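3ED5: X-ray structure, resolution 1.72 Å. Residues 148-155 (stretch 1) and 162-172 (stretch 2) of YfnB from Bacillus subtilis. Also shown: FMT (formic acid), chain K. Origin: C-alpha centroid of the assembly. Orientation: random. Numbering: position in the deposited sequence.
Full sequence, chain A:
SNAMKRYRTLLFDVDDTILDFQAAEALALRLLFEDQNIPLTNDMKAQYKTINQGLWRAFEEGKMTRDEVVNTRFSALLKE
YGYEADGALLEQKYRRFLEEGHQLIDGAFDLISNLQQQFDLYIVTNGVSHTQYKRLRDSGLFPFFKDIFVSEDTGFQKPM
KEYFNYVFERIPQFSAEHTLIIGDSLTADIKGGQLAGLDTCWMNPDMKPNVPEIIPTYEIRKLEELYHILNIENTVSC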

# COMPACT_ATOMS: atom_id res chain seq x y z
N ILE A 148 -5.05 4.60 -11.90
CA ILE A 148 -4.97 4.33 -10.45
C ILE A 148 -6.25 3.60 -10.07
O ILE A 148 -7.35 4.15 -10.25
N PHE A 149 -6.12 2.36 -9.61
CA PHE A 149 -7.26 1.54 -9.28
C PHE A 149 -7.39 1.43 -7.77
O PHE A 149 -6.57 0.79 -7.12
N VAL A 150 -8.45 2.04 -7.25
CA VAL A 150 -8.69 2.09 -5.81
C VAL A 150 -9.78 1.08 -5.42
O VAL A 150 -10.81 0.99 -6.10
N SER A 151 -9.55 0.33 -4.35
CA SER A 151 -10.49 -0.71 -3.89
C SER A 151 -11.93 -0.18 -3.76
O SER A 151 -12.89 -0.86 -4.08
N GLU A 152 -12.06 1.07 -3.30
CA GLU A 152 -13.38 1.61 -2.94
C GLU A 152 -14.32 1.78 -4.14
O GLU A 152 -15.53 1.89 -3.98
N ASP A 153 -13.75 1.74 -5.34
CA ASP A 153 -14.56 1.79 -6.57
C ASP A 153 -15.08 0.43 -7.00
O ASP A 153 -15.92 0.34 -7.93
N THR A 154 -14.58 -0.63 -6.38
CA THR A 154 -14.75 -1.99 -6.91
C THR A 154 -15.77 -2.83 -6.18
O THR A 154 -16.24 -3.83 -6.71
N GLY A 155 -16.08 -2.46 -4.93
CA GLY A 155 -16.91 -3.28 -4.07
C GLY A 155 -16.14 -4.33 -3.32
O GLY A 155 -16.70 -4.98 -2.43
N GLU A 162 -11.99 -10.63 -7.21
CA GLU A 162 -12.87 -9.68 -7.90
C GLU A 162 -12.31 -8.25 -7.98
O GLU A 162 -12.67 -7.47 -8.86
N TYR A 163 -11.47 -7.86 -7.03
CA TYR A 163 -10.76 -6.60 -7.20
C TYR A 163 -9.89 -6.65 -8.49
O TYR A 163 -9.90 -5.74 -9.33
N PHE A 164 -9.13 -7.72 -8.63
CA PHE A 164 -8.28 -7.82 -9.82
C PHE A 164 -9.07 -7.92 -11.11
O PHE A 164 -8.66 -7.35 -12.11
N ASN A 165 -10.23 -8.57 -11.07
CA ASN A 165 -11.07 -8.63 -12.29
C ASN A 165 -11.40 -7.23 -12.76
O ASN A 165 -11.42 -6.93 -13.97
N TYR A 166 -11.73 -6.37 -11.80
CA TYR A 166 -12.09 -4.99 -12.06
C TYR A 166 -10.94 -4.24 -12.76
O TYR A 166 -11.15 -3.55 -13.78
N VAL A 167 -9.73 -4.42 -12.22
CA VAL A 167 -8.51 -3.82 -12.78
C VAL A 167 -8.26 -4.35 -14.19
O VAL A 167 -8.01 -3.56 -15.13
N PHE A 168 -8.32 -5.66 -14.33
CA PHE A 168 -8.00 -6.28 -15.66
C PHE A 168 -8.93 -5.83 -16.78
O PHE A 168 -8.50 -5.65 -17.92
N GLU A 169 -10.21 -5.65 -16.44
CA GLU A 169 -11.19 -5.22 -17.44
C GLU A 169 -10.89 -3.81 -17.93
O GLU A 169 -11.36 -3.39 -18.95
N ARG A 170 -10.10 -3.06 -17.16
CA ARG A 170 -9.84 -1.65 -17.44
C ARG A 170 -8.42 -1.36 -17.95
O ARG A 170 -8.03 -0.20 -18.10
N ILE A 171 -7.66 -2.41 -18.28
CA ILE A 171 -6.32 -2.23 -18.88
C ILE A 171 -6.44 -2.70 -20.33
O ILE A 171 -6.75 -3.86 -20.55
N PRO A 172 -6.22 -1.79 -21.30
CA PRO A 172 -6.40 -2.12 -22.73
C PRO A 172 -5.43 -3.24 -23.13
O PRO A 172 -4.25 -3.17 -22.76

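Phe149 is the centre of this contact. It sits on the strand, its CA-to-CB bond points toward the helix, and with chi1 in m it lays a buried ring against stretch 2. The strand and helix run nearly antiparallel, at 152°, with axes 9.5 Å apart at closest, and the Phe149 ring lies in the space between them. Val167, chi1 in t, covers one face of that ring: its CG1 lies 3.6 Å from Phe149 CD2 and 4.0 Å from the ring centroid, a CH-pi contact. Phe149 CZ reaches Ile171 CG1 at 4.1 Å, and Phe149 CE1 meets Arg170 CB at 3.7 Å. Ile148 and Val150 point away from the helix, so Phe149 is the side chain that strand 148-150 turns toward the helix.

Tyr163 and Tyr166, each with chi1 in t, extend the packing toward the loop end of stretch 1. Tyr166 points toward stretch 1, and Phe149 CD1 approaches the edge of its ring, 4.3 Å from Tyr166 CE2. One face of the same ring receives the methyl group of Thr154, whose CG2 stands 3.7 Å from the Tyr166 ring centroid, only 18° off the normal, in a second CH-pi contact. Thr154 CG2 also lies 3.7 Å from Tyr163 CD1, so the methyl is shared by both tyrosines. The 3-10 turn at 151-153 leads into Thr154, which points toward the helix. With Thr154 in p, CG2 lies over the Tyr166 ring, and Thr154 OG1, also close to Tyr163, donates a 2.8 Å hydrogen bond to Ser151 O.

Tyr163 starts sideways, but its end comes nearer the strand. Tyr163 OH donates to Phe149 O at 2.8 Å, the one hydrogen bond between the stretches, and thereby ties the helix to the strand backbone beside the apolar centre. Tyr163 CE1 lies 3.8 Å from Ser151 CA.

At the outer edge, Asp153 points toward the helix and its CB lies 3.7 Å from Tyr166 OH. Arg170 also begins toward the strand, but its end leads away: the aliphatic start serves Phe149, while Arg170 NH2 turns back to Tyr166 O with a 2.8 Å hydrogen bond. Arg170 NH2 also gives a weak hydrogen bond, 3.4 Å, to O1 of a formic acid probably taken from the crystallisation liquor. The rule to read here is one inward aromatic from the strand, answered by an inward tyrosine from the helix, methyl groups over ring faces, and three side-chain donors, Tyr163 OH, Thr154 OG1 and Arg170 NH2, each given a backbone carbonyl.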

# COMPACT_ATOMS: atom_id res chain seq x y z
CB ILE A 148 -4.80 5.65 -9.69
CG1 ILE A 148 -3.48 6.30 -10.12
CG2 ILE A 148 -4.83 5.43 -8.14
CD1 ILE A 148 -3.26 7.67 -9.56
CB PHE A 149 -7.14 0.16 -9.89
CG PHE A 149 -6.99 0.19 -11.39
CD1 PHE A 149 -8.09 0.55 -12.21
CD2 PHE A 149 -5.78 -0.11 -11.97
CE1 PHE A 149 -7.98 0.58 -13.62
CE2 PHE A 149 -5.66 -0.09 -13.40
CZ PHE A 149 -6.76 0.26 -14.21
CB VAL A 150 -9.03 3.55 -5.38
CG1 VAL A 150 -7.85 4.49 -5.73
CG2 VAL A 150 -10.30 4.08 -6.01
CB SER A 151 -10.04 -1.33 -2.54
OG SER A 151 -9.85 -0.31 -1.56
CB GLU A 152 -13.22 2.94 -2.18
CG GLU A 152 -12.56 4.07 -2.99
CD GLU A 152 -12.18 5.25 -2.12
OE1 GLU A 152 -11.28 5.12 -1.28
OE2 GLU A 152 -12.81 6.31 -2.26
CB ASP A 153 -13.69 2.29 -7.71
CG ASP A 153 -13.46 3.77 -7.67
OD1 ASP A 153 -13.95 4.47 -6.75
OD2 ASP A 153 -12.75 4.23 -8.60
CB THR A 154 -13.39 -2.79 -6.92
OG1 THR A 154 -13.08 -3.25 -5.58
CG2 THR A 154 -12.23 -1.94 -7.47
CB GLU A 162 -14.28 -9.72 -7.32
CG GLU A 162 -14.96 -11.12 -7.35
CD GLU A 162 -14.65 -12.01 -6.12
OE1 GLU A 162 -13.69 -11.74 -5.36
OE2 GLU A 162 -15.42 -13.00 -5.90
CB TYR A 163 -9.91 -6.26 -5.97
CG TYR A 163 -8.96 -5.12 -6.24
CD1 TYR A 163 -9.37 -3.79 -6.09
CD2 TYR A 163 -7.65 -5.37 -6.72
CE1 TYR A 163 -8.49 -2.71 -6.36
CE2 TYR A 163 -6.76 -4.30 -7.01
CZ TYR A 163 -7.20 -2.99 -6.85
OH TYR A 163 -6.33 -1.95 -7.11
CB PHE A 164 -7.26 -8.94 -9.66
CG PHE A 164 -6.22 -8.60 -8.64
CD1 PHE A 164 -5.19 -7.73 -8.97
CD2 PHE A 164 -6.33 -9.07 -7.33
CE1 PHE A 164 -4.24 -7.35 -8.01
CE2 PHE A 164 -5.39 -8.69 -6.37
CZ PHE A 164 -4.33 -7.84 -6.72
CB ASN A 165 -12.41 -9.34 -12.06
CG ASN A 165 -12.26 -10.83 -11.81
OD1 ASN A 165 -11.21 -11.44 -12.08
ND2 ASN A 165 -13.33 -11.43 -11.31
CB TYR A 166 -12.47 -4.30 -10.72
CG TYR A 166 -12.82 -2.84 -10.86
CD1 TYR A 166 -14.16 -2.42 -10.83
CD2 TYR A 166 -11.82 -1.87 -10.98
CE1 TYR A 166 -14.48 -1.06 -10.97
CE2 TYR A 166 -12.13 -0.53 -11.12
CZ TYR A 166 -13.44 -0.13 -11.11
OH TYR A 166 -13.73 1.21 -11.24
CB VAL A 167 -7.31 -4.16 -11.93
CG1 VAL A 167 -5.98 -3.68 -12.58
CG2 VAL A 167 -7.49 -3.53 -10.53
CB PHE A 168 -7.98 -7.80 -15.58
CG PHE A 168 -6.98 -8.36 -14.59
CD1 PHE A 168 -5.96 -7.57 -14.07
CD2 PHE A 168 -7.07 -9.70 -14.21
CE1 PHE A 168 -5.02 -8.09 -13.18
CE2 PHE A 168 -6.14 -10.25 -13.30
CZ PHE A 168 -5.11 -9.44 -12.78
CB GLU A 169 -12.61 -5.29 -16.85
CG GLU A 169 -13.15 -6.70 -16.65
CD GLU A 169 -13.21 -7.53 -17.95
OE1 GLU A 169 -13.81 -7.07 -18.95
OE2 GLU A 169 -12.63 -8.65 -17.98
CB ARG A 170 -10.19 -0.82 -16.19
CG ARG A 170 -11.70 -0.71 -16.01
CD ARG A 170 -12.06 -0.40 -14.53
NE ARG A 170 -13.52 -0.35 -14.40
CZ ARG A 170 -14.30 -1.42 -14.27
NH1 ARG A 170 -15.62 -1.28 -14.18
NH2 ARG A 170 -13.76 -2.65 -14.24
CB ILE A 171 -5.25 -3.06 -18.15
CG1 ILE A 171 -5.08 -2.58 -16.68
CG2 ILE A 171 -3.90 -2.98 -18.88
CD1 ILE A 171 -4.14 -3.51 -15.85
CB PRO A 172 -6.02 -0.81 -23.43
CG PRO A 172 -6.11 0.26 -22.35
CD PRO A 172 -5.67 -0.43 -21.13
C FMT K . -16.28 -5.26 -13.05
O1 FMT K . -15.41 -5.58 -13.88
O2 FMT K . -17.09 -4.33 -13.18